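Capsid protein (Turnip yellow mosaic virus, PDB 2FZ2) self-assembles in 180 copies into the T=3 icosahedral capsid that encloses the virus's single-stranded RNA genome. Local coordinates at residues 33-39 with 171-177; 47-53 with 151-157; 92-96 with 130-134. All coordinates share one frame. Residues are numbered along the deposited sequence.

Interaction 1 (33-39 with 171-177)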
loop_
_atom_site.group_PDB
_atom_site.type_symbol
_atom_site.label_atom_id
_atom_site.label_comp_id
_atom_site.label_asym_id
_atom_site.label_seq_id
_atom_site.Cartn_x
_atom_site.Cartn_y
_atom_site.Cartn_z
ATOM N N GLN D 33 -46.847 -67.113 84.624
ATOM C CA GLN D 33 -46.691 -67.862 85.861
ATOM C C GLN D 33 -46.551 -69.327 85.430
ATOM O O GLN D 33 -47.286 -69.791 84.561
ATOM C CB GLN D 33 -47.906 -67.674 86.752
ATOM C CG GLN D 33 -47.839 -66.426 87.601
ATOM C CD GLN D 33 -47.095 -66.627 88.910
ATOM O OE1 GLN D 33 -46.590 -67.712 89.207
ATOM N NE2 GLN D 33 -47.025 -65.570 89.705
ATOM N N PRO D 34 -45.583 -70.061 86.005
ATOM C CA PRO D 34 -45.305 -71.466 85.704
ATOM C C PRO D 34 -45.823 -72.374 86.799
ATOM O O PRO D 34 -46.320 -71.887 87.802
ATOM C CB PRO D 34 -43.800 -71.490 85.661
ATOM C CG PRO D 34 -43.427 -70.503 86.774
ATOM C CD PRO D 34 -44.611 -69.566 86.988
ATOM N N PHE D 35 -45.658 -73.684 86.637
ATOM C CA PHE D 35 -46.146 -74.619 87.647
ATOM C C PHE D 35 -45.791 -76.069 87.364
ATOM O O PHE D 35 -45.297 -76.422 86.293
ATOM C CB PHE D 35 -47.651 -74.563 87.676
ATOM C CG PHE D 35 -48.256 -74.985 86.378
ATOM C CD1 PHE D 35 -48.751 -76.274 86.206
ATOM C CD2 PHE D 35 -48.266 -74.114 85.290
ATOM C CE1 PHE D 35 -49.243 -76.691 84.967
ATOM C CE2 PHE D 35 -48.755 -74.521 84.052
ATOM C CZ PHE D 35 -49.244 -75.812 83.891
ATOM N N GLN D 36 -46.082 -76.908 88.348
ATOM C CA GLN D 36 -45.901 -78.337 88.223
ATOM C C GLN D 36 -47.055 -78.894 89.030
ATOM O O GLN D 36 -47.268 -78.499 90.190
ATOM C CB GLN D 36 -44.576 -78.801 88.809
ATOM C CG GLN D 36 -44.389 -80.311 88.721
ATOM C CD GLN D 36 -42.940 -80.725 88.521
ATOM O OE1 GLN D 36 -42.437 -81.613 89.209
ATOM N NE2 GLN D 36 -42.260 -80.084 87.571
ATOM N N SER D 37 -47.835 -79.771 88.408
ATOM C CA SER D 37 -48.967 -80.365 89.095
ATOM C C SER D 37 -48.799 -81.862 89.135
ATOM O O SER D 37 -48.462 -82.488 88.132
ATOM C CB SER D 37 -50.285 -80.018 88.398
ATOM O OG SER D 37 -51.394 -80.230 89.268
ATOM N N GLU D 38 -49.015 -82.427 90.317
ATOM C CA GLU D 38 -48.904 -83.859 90.492
ATOM C C GLU D 38 -50.079 -84.438 89.742
ATOM O O GLU D 38 -51.208 -83.954 89.875
ATOM C CB GLU D 38 -48.992 -84.217 91.970
ATOM C CG GLU D 38 -47.631 -84.312 92.634
ATOM C CD GLU D 38 -47.715 -84.296 94.142
ATOM O OE1 GLU D 38 -46.725 -83.874 94.786
ATOM O OE2 GLU D 38 -48.773 -84.706 94.681
ATOM N N VAL D 39 -49.808 -85.454 88.933
ATOM C CA VAL D 39 -50.848 -86.097 88.143
ATOM C C VAL D 39 -51.143 -87.500 88.629
ATOM O O VAL D 39 -52.300 -87.902 88.701
ATOM C CB VAL D 39 -50.452 -86.222 86.674
ATOM C CG1 VAL D 39 -51.589 -86.843 85.905
ATOM C CG2 VAL D 39 -50.078 -84.853 86.100
ATOM N N ILE D 171 -45.878 -89.038 87.838
ATOM C CA ILE D 171 -46.194 -88.307 86.655
ATOM C C ILE D 171 -46.692 -86.955 87.026
ATOM O O ILE D 171 -47.677 -86.815 87.736
ATOM C CB ILE D 171 -47.229 -89.009 85.847
ATOM C CG1 ILE D 171 -46.571 -90.173 85.117
ATOM C CG2 ILE D 171 -47.819 -88.039 84.840
ATOM C CD1 ILE D 171 -47.221 -91.483 85.369
ATOM N N THR D 172 -45.970 -85.957 86.555
ATOM C CA THR D 172 -46.329 -84.592 86.811
ATOM C C THR D 172 -46.439 -83.944 85.474
ATOM O O THR D 172 -45.823 -84.357 84.491
ATOM C CB THR D 172 -45.253 -83.829 87.593
ATOM O OG1 THR D 172 -44.314 -83.237 86.678
ATOM C CG2 THR D 172 -44.532 -84.761 88.510
ATOM N N VAL D 173 -47.243 -82.911 85.446
ATOM C CA VAL D 173 -47.404 -82.175 84.247
ATOM C C VAL D 173 -46.951 -80.793 84.670
ATOM O O VAL D 173 -47.177 -80.378 85.803
ATOM C CB VAL D 173 -48.848 -82.195 83.836
ATOM C CG1 VAL D 173 -49.572 -81.041 84.450
ATOM C CG2 VAL D 173 -48.936 -82.173 82.331
ATOM N N SER D 174 -46.283 -80.090 83.777
ATOM C CA SER D 174 -45.809 -78.769 84.107
ATOM C C SER D 174 -45.876 -77.911 82.865
ATOM O O SER D 174 -46.049 -78.405 81.746
ATOM C CB SER D 174 -44.376 -78.852 84.625
ATOM O OG SER D 174 -44.002 -80.215 84.779
ATOM N N GLY D 175 -45.748 -76.614 83.077
ATOM C CA GLY D 175 -45.801 -75.671 81.982
ATOM C C GLY D 175 -45.900 -74.278 82.566
ATOM O O GLY D 175 -45.692 -74.068 83.767
ATOM N N THR D 176 -46.220 -73.311 81.725
ATOM C CA THR D 176 -46.338 -71.943 82.186
ATOM C C THR D 176 -47.447 -71.262 81.387
ATOM O O THR D 176 -47.658 -71.573 80.209
ATOM C CB THR D 176 -44.974 -71.194 82.034
ATOM O OG1 THR D 176 -45.156 -69.994 81.277
ATOM C CG2 THR D 176 -43.937 -72.083 81.336
ATOM N N LEU D 177 -48.181 -70.356 82.024
ATOM C CA LEU D 177 -49.266 -69.676 81.326
ATOM C C LEU D 177 -49.203 -68.156 81.459
ATOM O O LEU D 177 -48.594 -67.627 82.390
ATOM C CB LEU D 177 -50.622 -70.208 81.824
ATOM C CG LEU D 177 -50.635 -70.675 83.271
ATOM C CD1 LEU D 177 -50.520 -69.453 84.094
ATOM C CD2 LEU D 177 -51.882 -71.420 83.640
#
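Seven main-chain hydrogen bonds join 33-39 to 171-177, two strands running antiparallel at 164° with axes 4.5 Å apart. The shortest is Leu177 N to Gln33 O (2.7 Å), returned by Gln33 N to Leu177 O (2.9 Å). The next hydrogen-bonded pair, Phe35 with Gly175, is uneven: Phe35 N reaches Gly175 O at 2.9 Å, whereas Gly175 N lies 3.3 Å from Phe35 O. Ser37 N to Val173 O (2.8 Å) and Val173 N to Ser37 O (3.0 Å) form the third pair, and Val39 N to Ile171 O (2.8 Å) is the last within the segments. Between these rungs, at the non-hydrogen-bonded pairs, CA-H...O contacts such as Pro34 CA to Gly175 O (3.3 Å) fill in; Pro34, with no amide hydrogen to give, fits such a position.

On the face of Phe35 and Val173, the absence of a side chain at Gly175 lets the Phe35 ring, with chi1 at 62°, fold across the neighbouring strand, one ring face over Gly175 N. Val39 packs its CG2 on Val173 CB (3.7 Å) and its CB on Ile171 CG2 (3.7 Å). Helix 57-63 lies against this side, touching Phe35 and Leu177, and Thr187 of one neighbouring subunit meets Phe35. The opposite face, with Pro34, Gln36 and Thr176, packs on Tyr111 of a different neighbouring subunit, whose Thr108 also hydrogen-bonds Glu38 OE1. Strand 66-80 continues the sheet beyond 171-177. Such antiparallel pairing of early and late strands is characteristic of the viral jelly-roll beta-sandwich, here with both faces meeting neighbouring subunits.

Interaction 2 (47-53 with 151-157)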
loop_
_atom_site.group_PDB
_atom_site.type_symbol
_atom_site.label_atom_id
_atom_site.label_comp_id
_atom_site.label_asym_id
_atom_site.label_seq_id
_atom_site.Cartn_x
_atom_site.Cartn_y
_atom_site.Cartn_z
ATOM N N ALA D 47 -54.003 -98.580 86.448
ATOM C CA ALA D 47 -54.894 -97.483 86.726
ATOM C C ALA D 47 -54.781 -96.585 85.537
ATOM O O ALA D 47 -53.895 -96.765 84.702
ATOM C CB ALA D 47 -54.468 -96.762 87.971
ATOM N N GLU D 48 -55.689 -95.629 85.440
ATOM C CA GLU D 48 -55.645 -94.713 84.324
ATOM C C GLU D 48 -56.132 -93.366 84.791
ATOM O O GLU D 48 -56.707 -93.247 85.880
ATOM C CB GLU D 48 -56.511 -95.229 83.174
ATOM C CG GLU D 48 -57.825 -95.864 83.596
ATOM C CD GLU D 48 -58.955 -95.537 82.629
ATOM O OE1 GLU D 48 -59.249 -96.382 81.746
ATOM O OE2 GLU D 48 -59.544 -94.433 82.754
ATOM N N ALA D 49 -55.888 -92.348 83.978
ATOM C CA ALA D 49 -56.313 -91.010 84.326
ATOM C C ALA D 49 -56.440 -90.130 83.107
ATOM O O ALA D 49 -55.603 -90.163 82.202
ATOM C CB ALA D 49 -55.339 -90.403 85.291
ATOM N N SER D 50 -57.510 -89.351 83.083
ATOM C CA SER D 50 -57.757 -88.433 81.985
ATOM C C SER D 50 -58.090 -87.139 82.654
ATOM O O SER D 50 -58.863 -87.106 83.619
ATOM C CB SER D 50 -58.955 -88.872 81.131
ATOM O OG SER D 50 -59.523 -90.086 81.603
ATOM N N LEU D 51 -57.504 -86.061 82.173
ATOM C CA LEU D 51 -57.834 -84.799 82.786
ATOM C C LEU D 51 -57.605 -83.551 81.957
ATOM O O LEU D 51 -56.566 -83.355 81.323
ATOM C CB LEU D 51 -57.133 -84.671 84.134
ATOM C CG LEU D 51 -55.706 -84.179 84.042
ATOM C CD1 LEU D 51 -55.052 -84.261 85.389
ATOM C CD2 LEU D 51 -54.982 -85.017 83.024
ATOM N N THR D 52 -58.646 -82.731 81.972
ATOM C CA THR D 52 -58.695 -81.460 81.295
ATOM C C THR D 52 -57.700 -80.660 82.111
ATOM O O THR D 52 -57.895 -80.449 83.310
ATOM C CB THR D 52 -60.098 -80.905 81.445
ATOM O OG1 THR D 52 -60.680 -81.467 82.636
ATOM C CG2 THR D 52 -60.971 -81.302 80.248
ATOM N N ILE D 53 -56.616 -80.245 81.477
ATOM C CA ILE D 53 -55.585 -79.512 82.187
ATOM C C ILE D 53 -56.122 -78.211 82.732
ATOM O O ILE D 53 -55.876 -77.852 83.884
ATOM C CB ILE D 53 -54.384 -79.206 81.268
ATOM C CG1 ILE D 53 -53.274 -80.217 81.514
ATOM C CG2 ILE D 53 -53.822 -77.844 81.563
ATOM C CD1 ILE D 53 -53.514 -81.527 80.851
ATOM N N PRO D 151 -56.430 -78.457 76.312
ATOM C CA PRO D 151 -55.680 -79.702 76.483
ATOM C C PRO D 151 -56.239 -80.623 77.541
ATOM O O PRO D 151 -56.674 -80.173 78.616
ATOM C CB PRO D 151 -54.279 -79.229 76.821
ATOM C CG PRO D 151 -54.246 -77.800 76.345
ATOM C CD PRO D 151 -55.609 -77.282 76.603
ATOM N N LYS D 152 -56.216 -81.910 77.206
ATOM C CA LYS D 152 -56.694 -83.006 78.049
ATOM C C LYS D 152 -55.575 -84.035 78.017
ATOM O O LYS D 152 -55.033 -84.334 76.957
ATOM C CB LYS D 152 -57.971 -83.613 77.447
ATOM C CG LYS D 152 -58.673 -84.722 78.250
ATOM C CD LYS D 152 -59.693 -85.468 77.355
ATOM C CE LYS D 152 -61.009 -85.812 78.075
ATOM N NZ LYS D 152 -61.722 -87.011 77.485
ATOM N N LEU D 153 -55.213 -84.587 79.163
ATOM C CA LEU D 153 -54.141 -85.564 79.156
ATOM C C LEU D 153 -54.626 -86.954 79.507
ATOM O O LEU D 153 -55.347 -87.149 80.490
ATOM C CB LEU D 153 -53.036 -85.150 80.115
ATOM C CG LEU D 153 -51.945 -86.198 80.285
ATOM C CD1 LEU D 153 -50.868 -85.988 79.243
ATOM C CD2 LEU D 153 -51.369 -86.090 81.665
ATOM N N LEU D 154 -54.215 -87.923 78.699
ATOM C CA LEU D 154 -54.611 -89.300 78.907
ATOM C C LEU D 154 -53.441 -90.128 79.364
ATOM O O LEU D 154 -52.400 -90.129 78.709
ATOM C CB LEU D 154 -55.153 -89.877 77.609
ATOM C CG LEU D 154 -56.449 -89.213 77.160
ATOM C CD1 LEU D 154 -56.956 -89.835 75.878
ATOM C CD2 LEU D 154 -57.477 -89.372 78.258
ATOM N N ILE D 155 -53.612 -90.837 80.475
ATOM C CA ILE D 155 -52.542 -91.696 80.989
ATOM C C ILE D 155 -53.028 -93.104 81.286
ATOM O O ILE D 155 -54.082 -93.291 81.904
ATOM C CB ILE D 155 -51.943 -91.178 82.301
ATOM C CG1 ILE D 155 -51.411 -89.759 82.131
ATOM C CG2 ILE D 155 -50.845 -92.106 82.741
ATOM C CD1 ILE D 155 -50.333 -89.656 81.129
ATOM N N SER D 156 -52.242 -94.096 80.885
ATOM C CA SER D 156 -52.622 -95.475 81.125
ATOM C C SER D 156 -51.486 -96.205 81.822
ATOM O O SER D 156 -50.332 -96.133 81.391
ATOM C CB SER D 156 -52.968 -96.159 79.791
ATOM O OG SER D 156 -51.974 -97.097 79.387
ATOM N N ILE D 157 -51.805 -96.901 82.908
ATOM C CA ILE D 157 -50.785 -97.643 83.633
ATOM C C ILE D 157 -51.101 -99.122 83.638
ATOM O O ILE D 157 -52.239 -99.525 83.889
ATOM C CB ILE D 157 -50.673 -97.190 85.095
ATOM C CG1 ILE D 157 -50.391 -95.695 85.162
ATOM C CG2 ILE D 157 -49.551 -97.928 85.785
ATOM C CD1 ILE D 157 -49.232 -95.279 84.341
#
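This is an antiparallel strand pair at the margin of the four-stranded sheet of the coat protein: 47-52 is its outermost strand on this side within the chain, and 151-157 separates it from strand 89-97. The strands run at 174° with axes 4.5 Å apart. Hydrogen-bonded pairs are Ala47 with Ile157, Ala49 with Ile155 and Leu51 with Leu153; the tightest link is Ile155 N to Ala49 O at 2.7 Å. Ile53 N to Pro151 O (2.9 Å) carries the bonding past the strand's end. On the inward face, Leu51 CD2 and Ile53 CD1 meet Leu153 CB at 3.5 and 3.7 Å, and Leu153 continues onto Trp95 of the adjacent strand and Val76 of the opposing sheet. The reverse face bears Glu48, Ser50 and Lys152; there Ser50 CB rests 3.3 Å from Leu154 CD2, and Lys152 NZ hydrogen-bonds Ser100 O. A mainly polar outer face and an apolar inner one suit a sheet of the viral jelly-roll sandwich, with 47-52 its edge strand within the chain.

Interaction 3 (92-96 with 130-134)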
loop_
_atom_site.group_PDB
_atom_site.type_symbol
_atom_site.label_atom_id
_atom_site.label_comp_id
_atom_site.label_asym_id
_atom_site.label_seq_id
_atom_site.Cartn_x
_atom_site.Cartn_y
_atom_site.Cartn_z
ATOM N N GLY D 92 -48.825 -95.320 79.279
ATOM C CA GLY D 92 -49.365 -94.817 78.035
ATOM C C GLY D 92 -49.644 -93.350 78.178
ATOM O O GLY D 92 -50.069 -92.895 79.245
ATOM N N VAL D 93 -49.421 -92.614 77.097
ATOM C CA VAL D 93 -49.618 -91.182 77.129
ATOM C C VAL D 93 -50.160 -90.590 75.857
ATOM O O VAL D 93 -49.746 -90.952 74.753
ATOM C CB VAL D 93 -48.305 -90.469 77.419
ATOM C CG1 VAL D 93 -48.491 -88.968 77.355
ATOM C CG2 VAL D 93 -47.795 -90.890 78.748
ATOM N N CYS D 94 -51.071 -89.644 76.025
ATOM C CA CYS D 94 -51.635 -88.985 74.881
ATOM C C CYS D 94 -52.277 -87.646 75.154
ATOM O O CYS D 94 -53.110 -87.494 76.052
ATOM C CB CYS D 94 -52.637 -89.892 74.198
ATOM S SG CYS D 94 -52.803 -89.428 72.482
ATOM N N TRP D 95 -51.864 -86.668 74.363
ATOM C CA TRP D 95 -52.394 -85.328 74.477
ATOM C C TRP D 95 -53.565 -85.298 73.512
ATOM O O TRP D 95 -53.460 -85.757 72.376
ATOM C CB TRP D 95 -51.337 -84.304 74.070
ATOM C CG TRP D 95 -50.295 -84.045 75.116
ATOM C CD1 TRP D 95 -48.955 -84.277 75.016
ATOM C CD2 TRP D 95 -50.506 -83.474 76.403
ATOM N NE1 TRP D 95 -48.315 -83.882 76.166
ATOM C CE2 TRP D 95 -49.246 -83.385 77.034
ATOM C CE3 TRP D 95 -51.638 -83.027 77.086
ATOM C CZ2 TRP D 95 -49.089 -82.869 78.314
ATOM C CZ3 TRP D 95 -51.483 -82.513 78.355
ATOM C CH2 TRP D 95 -50.216 -82.438 78.959
ATOM N N VAL D 96 -54.677 -84.738 73.958
ATOM C CA VAL D 96 -55.865 -84.706 73.132
ATOM C C VAL D 96 -56.801 -83.555 73.544
ATOM O O VAL D 96 -56.847 -83.167 74.709
ATOM C CB VAL D 96 -56.565 -86.077 73.258
ATOM C CG1 VAL D 96 -57.673 -86.013 74.272
ATOM C CG2 VAL D 96 -57.076 -86.519 71.933
ATOM N N VAL D 130 -43.215 -85.515 77.279
ATOM C CA VAL D 130 -44.033 -85.363 76.100
ATOM C C VAL D 130 -44.584 -83.957 76.090
ATOM O O VAL D 130 -45.503 -83.626 76.848
ATOM C CB VAL D 130 -45.180 -86.363 76.073
ATOM C CG1 VAL D 130 -45.797 -86.407 74.686
ATOM C CG2 VAL D 130 -44.667 -87.715 76.421
ATOM N N LYS D 131 -43.988 -83.115 75.254
ATOM C CA LYS D 131 -44.462 -81.750 75.169
ATOM C C LYS D 131 -45.861 -81.882 74.600
ATOM O O LYS D 131 -46.123 -82.755 73.760
ATOM C CB LYS D 131 -43.584 -80.885 74.224
ATOM C CG LYS D 131 -42.249 -80.363 74.844
ATOM C CD LYS D 131 -41.849 -78.886 74.478
ATOM C CE LYS D 131 -40.616 -78.385 75.324
ATOM N NZ LYS D 131 -39.917 -77.116 74.868
ATOM N N CYS D 132 -46.773 -81.061 75.096
ATOM C CA CYS D 132 -48.110 -81.063 74.557
ATOM C C CYS D 132 -48.001 -80.106 73.381
ATOM O O CYS D 132 -47.349 -79.063 73.472
ATOM C CB CYS D 132 -49.127 -80.513 75.549
ATOM S SG CYS D 132 -50.722 -80.235 74.742
ATOM N N PRO D 133 -48.603 -80.462 72.248
ATOM C CA PRO D 133 -48.582 -79.639 71.037
ATOM C C PRO D 133 -49.740 -78.646 70.987
ATOM O O PRO D 133 -50.707 -78.842 70.248
ATOM C CB PRO D 133 -48.672 -80.660 69.915
ATOM C CG PRO D 133 -49.070 -81.969 70.589
ATOM C CD PRO D 133 -49.319 -81.720 72.028
ATOM N N LEU D 134 -49.637 -77.582 71.774
ATOM C CA LEU D 134 -50.677 -76.563 71.828
ATOM C C LEU D 134 -50.943 -76.053 70.421
ATOM O O LEU D 134 -51.981 -75.450 70.135
ATOM C CB LEU D 134 -50.227 -75.400 72.717
ATOM C CG LEU D 134 -49.518 -75.637 74.061
ATOM C CD1 LEU D 134 -50.326 -76.624 74.888
ATOM C CD2 LEU D 134 -48.076 -76.126 73.817
#
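Trp95 fills the space between two layers of the jelly-roll beta-sandwich, its indole reaching from strand 89-97 to residues 130-133 of the opposing layer. Cys132 packs over one face of the ring: its CB sits 3.3 Å from the centroid of the five-membered ring in a CH-pi contact, and its SG lies 4.0 Å from the same centroid, a sulfur-aromatic contact. Around this centre, Val130 CG1 approaches Trp95 CD1 at 3.8 Å, Pro133 CD meets Trp95 CB at 3.9 Å, and Val93 CG1 touches Val130 CG2 at 4.1 Å. Val93 and Trp95 both point toward the other segment, while Cys94 between them points away, as expected of a strand with one face turned to the core. Leu74 and Val76 of strand 66-80 extend the apolar packing around the tryptophan, and Ile53 and Leu153 reach it from its own sheet's side. Across the sandwich the CA atoms are 8.1 Å apart at Val93 and Val130 but 6.0 Å apart at Trp95 and Cys132. At the polar edge of the indole, Trp95 NE1 donates a hydrogen bond to the backbone Val130 O, 2.9 Å away and near the ring plane.

In the fold
After the N-terminal strand 2-7 the chain lays down strand 30-42 and then strand 47-52, whose partners come late and in reverse order: strand 151-158 closes interaction 2, and strand 169-182 closes interaction 1 around it. Interaction 3, joining 92-96 to 130-134, is nested inside both loops; none cross. Interaction 1 belongs to one sheet and interaction 2 to the margin of the other, while interaction 3 spans the gap between them. Trp95 connects all three: its CH2 lies 3.6 Å from Val173 CG2, and its CZ3 lies 3.4 Å from Ile53 CD1. Strands 89-97 and 151-158 are sheet neighbours, with a probable hydrogen bond from Leu154 N to Cys94 O (2.9 Å).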